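Local coordinates for protein probable 2-phosphosulfolactate phosphatase (Clostridium acetobutylicum, PDB 1VR0) that probably catalyses the magnesium-dependent hydrolysis of (2R)-O-phospho-3-sulfolactate to (2R)-3-sulfolactate and phosphate, at residues V70-K84 with V104-N116. Residues are numbered along the deposited sequence; the frame is centred on the assembly and turned at random.
With 3SL ((2R)-3-sulfolactic acid), chain E.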
loop_
_atom_site.group_PDB
_atom_site.type_symbol
_atom_site.label_atom_id
_atom_site.label_comp_id
_atom_site.label_asym_id
_atom_site.label_seq_id
_atom_site.Cartn_x
_atom_site.Cartn_y
_atom_site.Cartn_z
ATOM N N VAL A 70 26.170 17.852 -15.824
ATOM C CA VAL A 70 26.333 18.521 -17.131
ATOM C C VAL A 70 27.798 18.683 -17.541
ATOM O O VAL A 70 28.175 18.388 -18.677
ATOM C CB VAL A 70 25.720 19.939 -17.132
ATOM C CG1 VAL A 70 26.318 20.803 -18.277
ATOM C CG2 VAL A 70 24.211 19.863 -17.228
ATOM N N LYS A 71 28.608 19.182 -16.620
ATOM C CA LYS A 71 30.012 19.407 -16.899
ATOM C C LYS A 71 30.693 18.094 -17.284
ATOM O O LYS A 71 31.561 18.083 -18.120
ATOM C CB LYS A 71 30.723 20.069 -15.695
ATOM N N GLU A 72 30.274 16.984 -16.695
ATOM C CA GLU A 72 30.867 15.678 -16.982
ATOM C C GLU A 72 30.563 15.132 -18.365
ATOM O O GLU A 72 31.397 14.450 -18.943
ATOM C CB GLU A 72 30.370 14.635 -15.997
ATOM C CG GLU A 72 31.069 14.646 -14.673
ATOM C CD GLU A 72 30.401 13.695 -13.697
ATOM O OE1 GLU A 72 30.235 14.123 -12.511
ATOM O OE2 GLU A 72 30.020 12.552 -14.133
ATOM N N TYR A 73 29.357 15.384 -18.864
ATOM C CA TYR A 73 28.946 14.885 -20.164
ATOM C C TYR A 73 29.068 15.915 -21.294
ATOM O O TYR A 73 28.707 15.610 -22.402
ATOM C CB TYR A 73 27.529 14.308 -20.101
ATOM C CG TYR A 73 27.420 13.053 -19.264
ATOM C CD1 TYR A 73 27.686 11.797 -19.807
ATOM C CD2 TYR A 73 27.051 13.123 -17.913
ATOM C CE1 TYR A 73 27.592 10.633 -19.030
ATOM C CE2 TYR A 73 26.959 11.987 -17.126
ATOM C CZ TYR A 73 27.226 10.727 -17.685
ATOM O OH TYR A 73 27.108 9.594 -16.890
ATOM N N GLY A 74 29.567 17.117 -21.034
ATOM C CA GLY A 74 29.945 18.044 -22.131
ATOM C C GLY A 74 28.806 18.609 -22.972
ATOM O O GLY A 74 27.691 18.694 -22.512
ATOM N N LYS A 75 29.120 18.975 -24.213
ATOM C CA LYS A 75 28.199 19.616 -25.206
ATOM C C LYS A 75 26.860 18.917 -25.421
ATOM O O LYS A 75 25.849 19.552 -25.719
ATOM C CB LYS A 75 28.893 19.677 -26.589
ATOM C CG LYS A 75 29.451 21.046 -26.989
ATOM C CD LYS A 75 30.578 20.976 -28.054
ATOM C CE LYS A 75 31.572 22.157 -27.902
ATOM N NZ LYS A 75 32.790 21.965 -28.742
ATOM N N ASP A 76 26.874 17.591 -25.289
ATOM C CA ASP A 76 25.715 16.748 -25.614
ATOM C C ASP A 76 24.716 16.554 -24.484
ATOM O O ASP A 76 23.764 15.775 -24.647
ATOM C CB ASP A 76 26.189 15.338 -26.048
ATOM C CG ASP A 76 26.871 15.345 -27.385
ATOM O OD1 ASP A 76 26.286 15.932 -28.341
ATOM O OD2 ASP A 76 27.995 14.790 -27.452
ATOM N N ALA A 77 24.959 17.218 -23.350
ATOM C CA ALA A 77 24.125 17.091 -22.163
ATOM C C ALA A 77 22.999 18.086 -22.216
ATOM O O ALA A 77 23.212 19.194 -22.639
ATOM C CB ALA A 77 24.952 17.340 -20.917
ATOM N N ILE A 78 21.811 17.684 -21.792
ATOM C CA ILE A 78 20.698 18.595 -21.586
ATOM C C ILE A 78 20.082 18.387 -20.191
ATOM O O ILE A 78 20.180 17.298 -19.615
ATOM C CB ILE A 78 19.614 18.424 -22.676
ATOM C CG1 ILE A 78 19.124 16.975 -22.766
ATOM C CG2 ILE A 78 20.150 18.854 -24.043
ATOM C CD1 ILE A 78 18.008 16.776 -23.790
ATOM N N LEU A 79 19.446 19.433 -19.664
ATOM C CA LEU A 79 18.853 19.425 -18.318
ATOM C C LEU A 79 17.327 19.424 -18.370
ATOM O O LEU A 79 16.716 20.355 -18.886
ATOM C CB LEU A 79 19.308 20.672 -17.543
ATOM C CG LEU A 79 20.735 20.681 -17.003
ATOM C CD1 LEU A 79 21.115 22.058 -16.561
ATOM C CD2 LEU A 79 20.883 19.709 -15.845
ATOM N N GLY A 80 16.717 18.403 -17.799
ATOM C CA GLY A 80 15.251 18.344 -17.674
ATOM C C GLY A 80 14.749 17.799 -16.343
ATOM O O GLY A 80 15.531 17.427 -15.484
ATOM N N GLY A 81 13.426 17.754 -16.203
ATOM C CA GLY A 81 12.741 17.327 -14.968
ATOM C C GLY A 81 11.842 18.404 -14.400
ATOM O O GLY A 81 11.375 19.283 -15.108
ATOM N N GLU A 82 11.600 18.341 -13.098
ATOM C CA GLU A 82 10.716 19.330 -12.439
ATOM C C GLU A 82 10.828 19.366 -10.929
ATOM O O GLU A 82 11.278 18.404 -10.291
ATOM C CB GLU A 82 9.249 19.056 -12.784
ATOM C CG GLU A 82 8.809 17.612 -12.558
ATOM C CD GLU A 82 8.613 17.195 -11.069
ATOM O OE1 GLU A 82 8.376 18.039 -10.184
ATOM O OE2 GLU A 82 8.670 15.991 -10.770
ATOM N N ARG A 83 10.366 20.483 -10.381
ATOM C CA ARG A 83 9.971 20.566 -8.984
ATOM C C ARG A 83 8.536 21.100 -8.906
ATOM O O ARG A 83 8.189 22.104 -9.543
ATOM C CB ARG A 83 10.935 21.451 -8.205
ATOM C CG ARG A 83 12.308 20.835 -7.995
ATOM C CD ARG A 83 12.249 19.524 -7.212
ATOM N NE ARG A 83 13.596 19.048 -6.895
ATOM C CZ ARG A 83 14.218 18.012 -7.468
ATOM N NH1 ARG A 83 13.642 17.279 -8.430
ATOM N NH2 ARG A 83 15.447 17.710 -7.058
ATOM N N LYS A 84 7.702 20.397 -8.143
ATOM C CA LYS A 84 6.273 20.713 -8.020
ATOM C C LYS A 84 5.596 20.705 -9.408
ATOM O O LYS A 84 4.641 21.453 -9.654
ATOM C CB LYS A 84 6.074 22.070 -7.326
ATOM C CG LYS A 84 6.539 22.140 -5.866
ATOM C CD LYS A 84 6.359 23.565 -5.288
ATOM C CE LYS A 84 6.016 23.574 -3.781
ATOM N NZ LYS A 84 5.475 24.928 -3.295
ATOM N N VAL A 104 15.130 17.165 -30.695
ATOM C CA VAL A 104 15.666 17.760 -29.482
ATOM C C VAL A 104 16.616 16.804 -28.721
ATOM O O VAL A 104 17.622 17.235 -28.153
ATOM C CB VAL A 104 14.465 18.191 -28.591
ATOM C CG1 VAL A 104 14.858 18.391 -27.133
ATOM C CG2 VAL A 104 13.808 19.433 -29.177
ATOM N N VAL A 105 16.292 15.513 -28.712
ATOM C CA VAL A 105 17.017 14.569 -27.886
ATOM C C VAL A 105 17.957 13.610 -28.583
ATOM O O VAL A 105 18.716 12.935 -27.906
ATOM C CB VAL A 105 16.069 13.683 -27.027
ATOM C CG1 VAL A 105 15.244 14.531 -26.151
ATOM C CG2 VAL A 105 15.202 12.764 -27.884
ATOM N N LYS A 106 17.913 13.505 -29.906
ATOM C CA LYS A 106 18.645 12.412 -30.531
ATOM C C LYS A 106 20.145 12.527 -30.232
ATOM O O LYS A 106 20.780 13.531 -30.508
ATOM C CB LYS A 106 18.381 12.302 -32.030
ATOM C CG LYS A 106 18.682 10.901 -32.611
ATOM C CD LYS A 106 19.070 11.003 -34.064
ATOM C CE LYS A 106 19.040 9.654 -34.789
ATOM N NZ LYS A 106 19.367 9.811 -36.262
ATOM N N GLY A 107 20.699 11.489 -29.625
ATOM C CA GLY A 107 22.142 11.439 -29.378
ATOM C C GLY A 107 22.574 12.184 -28.138
ATOM O O GLY A 107 23.728 12.077 -27.726
ATOM N N LYS A 108 21.640 12.889 -27.505
ATOM C CA LYS A 108 21.965 13.695 -26.348
ATOM C C LYS A 108 21.915 12.891 -25.041
ATOM O O LYS A 108 21.441 11.752 -25.004
ATOM C CB LYS A 108 21.098 14.954 -26.347
ATOM C CG LYS A 108 21.636 15.903 -27.437
ATOM C CD LYS A 108 20.806 17.114 -27.656
ATOM C CE LYS A 108 21.534 18.133 -28.547
ATOM N NZ LYS A 108 22.579 18.860 -27.783
ATOM N N THR A 109 22.491 13.482 -23.998
ATOM C CA THR A 109 22.505 12.908 -22.656
ATOM C C THR A 109 21.590 13.746 -21.749
ATOM O O THR A 109 21.858 14.902 -21.489
ATOM C CB THR A 109 23.941 12.908 -22.077
ATOM O OG1 THR A 109 24.712 11.877 -22.688
ATOM C CG2 THR A 109 23.939 12.695 -20.577
ATOM N N LEU A 110 20.522 13.142 -21.267
ATOM C CA LEU A 110 19.512 13.846 -20.491
ATOM C C LEU A 110 19.772 13.694 -18.997
ATOM O O LEU A 110 19.598 12.614 -18.434
ATOM C CB LEU A 110 18.148 13.291 -20.868
ATOM C CG LEU A 110 16.934 13.790 -20.132
ATOM C CD1 LEU A 110 16.829 15.311 -20.158
ATOM C CD2 LEU A 110 15.769 13.163 -20.797
ATOM N N ILE A 111 20.218 14.774 -18.369
ATOM C CA ILE A 111 20.367 14.819 -16.933
ATOM C C ILE A 111 18.999 15.238 -16.374
ATOM O O ILE A 111 18.477 16.294 -16.705
ATOM C CB ILE A 111 21.404 15.850 -16.479
ATOM C CG1 ILE A 111 22.730 15.745 -17.251
ATOM C CG2 ILE A 111 21.670 15.730 -15.005
ATOM C CD1 ILE A 111 23.364 14.372 -17.317
HETATM N N MSE A 112 18.400 14.404 -15.538
HETATM C CA MSE A 112 17.157 14.806 -14.902
HETATM C C MSE A 112 17.010 14.501 -13.436
HETATM O O MSE A 112 17.572 13.542 -12.908
HETATM C CB MSE A 112 15.933 14.259 -15.638
HETATM C CG MSE A 112 15.970 12.829 -16.074
HETATM SE SE MSE A 112 14.166 12.164 -16.746
HETATM C CE MSE A 112 13.270 13.991 -17.327
ATOM N N THR A 113 16.228 15.359 -12.799
ATOM C CA THR A 113 15.861 15.207 -11.423
ATOM C C THR A 113 14.386 15.560 -11.330
ATOM O O THR A 113 13.942 16.561 -11.907
ATOM C CB THR A 113 16.729 16.089 -10.510
ATOM O OG1 THR A 113 16.325 15.885 -9.160
ATOM C CG2 THR A 113 16.641 17.576 -10.854
ATOM N N THR A 114 13.621 14.712 -10.645
ATOM C CA THR A 114 12.184 14.918 -10.486
ATOM C C THR A 114 11.730 14.691 -9.054
ATOM O O THR A 114 12.496 14.224 -8.195
ATOM C CB THR A 114 11.321 14.030 -11.450
ATOM O OG1 THR A 114 11.369 12.653 -11.069
ATOM C CG2 THR A 114 11.760 14.152 -12.881
ATOM N N THR A 115 10.475 15.055 -8.808
ATOM C CA THR A 115 9.882 15.026 -7.480
ATOM C C THR A 115 9.788 13.576 -6.925
ATOM O O THR A 115 10.186 13.344 -5.796
ATOM C CB THR A 115 8.484 15.761 -7.494
ATOM O OG1 THR A 115 8.648 17.189 -7.678
ATOM C CG2 THR A 115 7.719 15.512 -6.190
ATOM N N ASN A 116 9.351 12.622 -7.760
ATOM C CA ASN A 116 9.077 11.231 -7.354
ATOM C C ASN A 116 9.884 10.131 -8.095
ATOM O O ASN A 116 10.647 9.349 -7.466
ATOM C CB ASN A 116 7.592 10.986 -7.554
ATOM C CG ASN A 116 6.760 11.995 -6.800
ATOM O OD1 ASN A 116 7.019 12.249 -5.615
ATOM N ND2 ASN A 116 5.796 12.618 -7.483
HETATM O O11 3SL E . 4.157 17.118 -8.290
HETATM C C1 3SL E . 4.035 17.149 -9.531
HETATM O O12 3SL E . 3.102 17.717 -10.153
HETATM C C2 3SL E . 5.091 16.454 -10.305
HETATM O O2 3SL E . 5.390 15.246 -9.610
HETATM C C3 3SL E . 4.561 16.231 -11.707
HETATM S S 3SL E . 5.556 15.239 -12.594
HETATM O O3S 3SL E . 6.398 16.052 -13.489
HETATM O O1S 3SL E . 6.256 14.182 -11.789
HETATM O O2S 3SL E . 4.709 14.537 -13.565
#
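Thr113 OG1 receives both terminal nitrogens of Arg83, NH2 at 2.9 Å and NH1 at 3.1 Å, and bonds also to the carbonyl of Val60. The hydroxyl lies at the end-on edge of the guanidinium, near its plane, while NH1 turns back to the carbonyl O of Glu82; these bonds fix the rotation of the group. The setting is a beta-alpha-beta unit, strand 77-81, helix 102-105 and strand 109-113, and it illustrates how parallel strands deliver their C-terminal loops to a ligand. The two strands pair directly, strand 77-81 at one margin of a three-stranded parallel sheet within the chain and 109-113 in its middle. Ile78 N and O bond Thr109 O and Ile111 N, each at 2.8 Å, and Gly80 N continues to Ile111 O. Toward the C-terminal end the pairing slackens, Thr113 N reaching Gly80 O only weakly.

Tyr73 packs on the face carrying Thr109 and Ile111. Thr109 CG2, anti to its own nitrogen, sits over one face of that ring, 4.1 Å from the centroid, in a CH-pi contact, and Ile111 CD1 touches CD2 of the ring obliquely. On the other face Leu110 CD1 meets Ile78 CG1 at 3.9 Å and extends over the backbone of Gly80.

Beyond the strands lies the sulfolactate pocket, to which Glu82, Lys84, Thr115 and Asn116 belong. The Glu82 chain sets out between its backbone N and carbonyl carbon (chi1 51°) and bends at chi2 (74°), presenting its carboxylate crosswise to Thr115. Both oxygens are used: OE2 takes Thr115 N from above the carboxylate plane, nearly straight at 171°, whereas OE1 accepts the Thr115 OG1 hydroxyl at 2.7 Å through its syn lone pair.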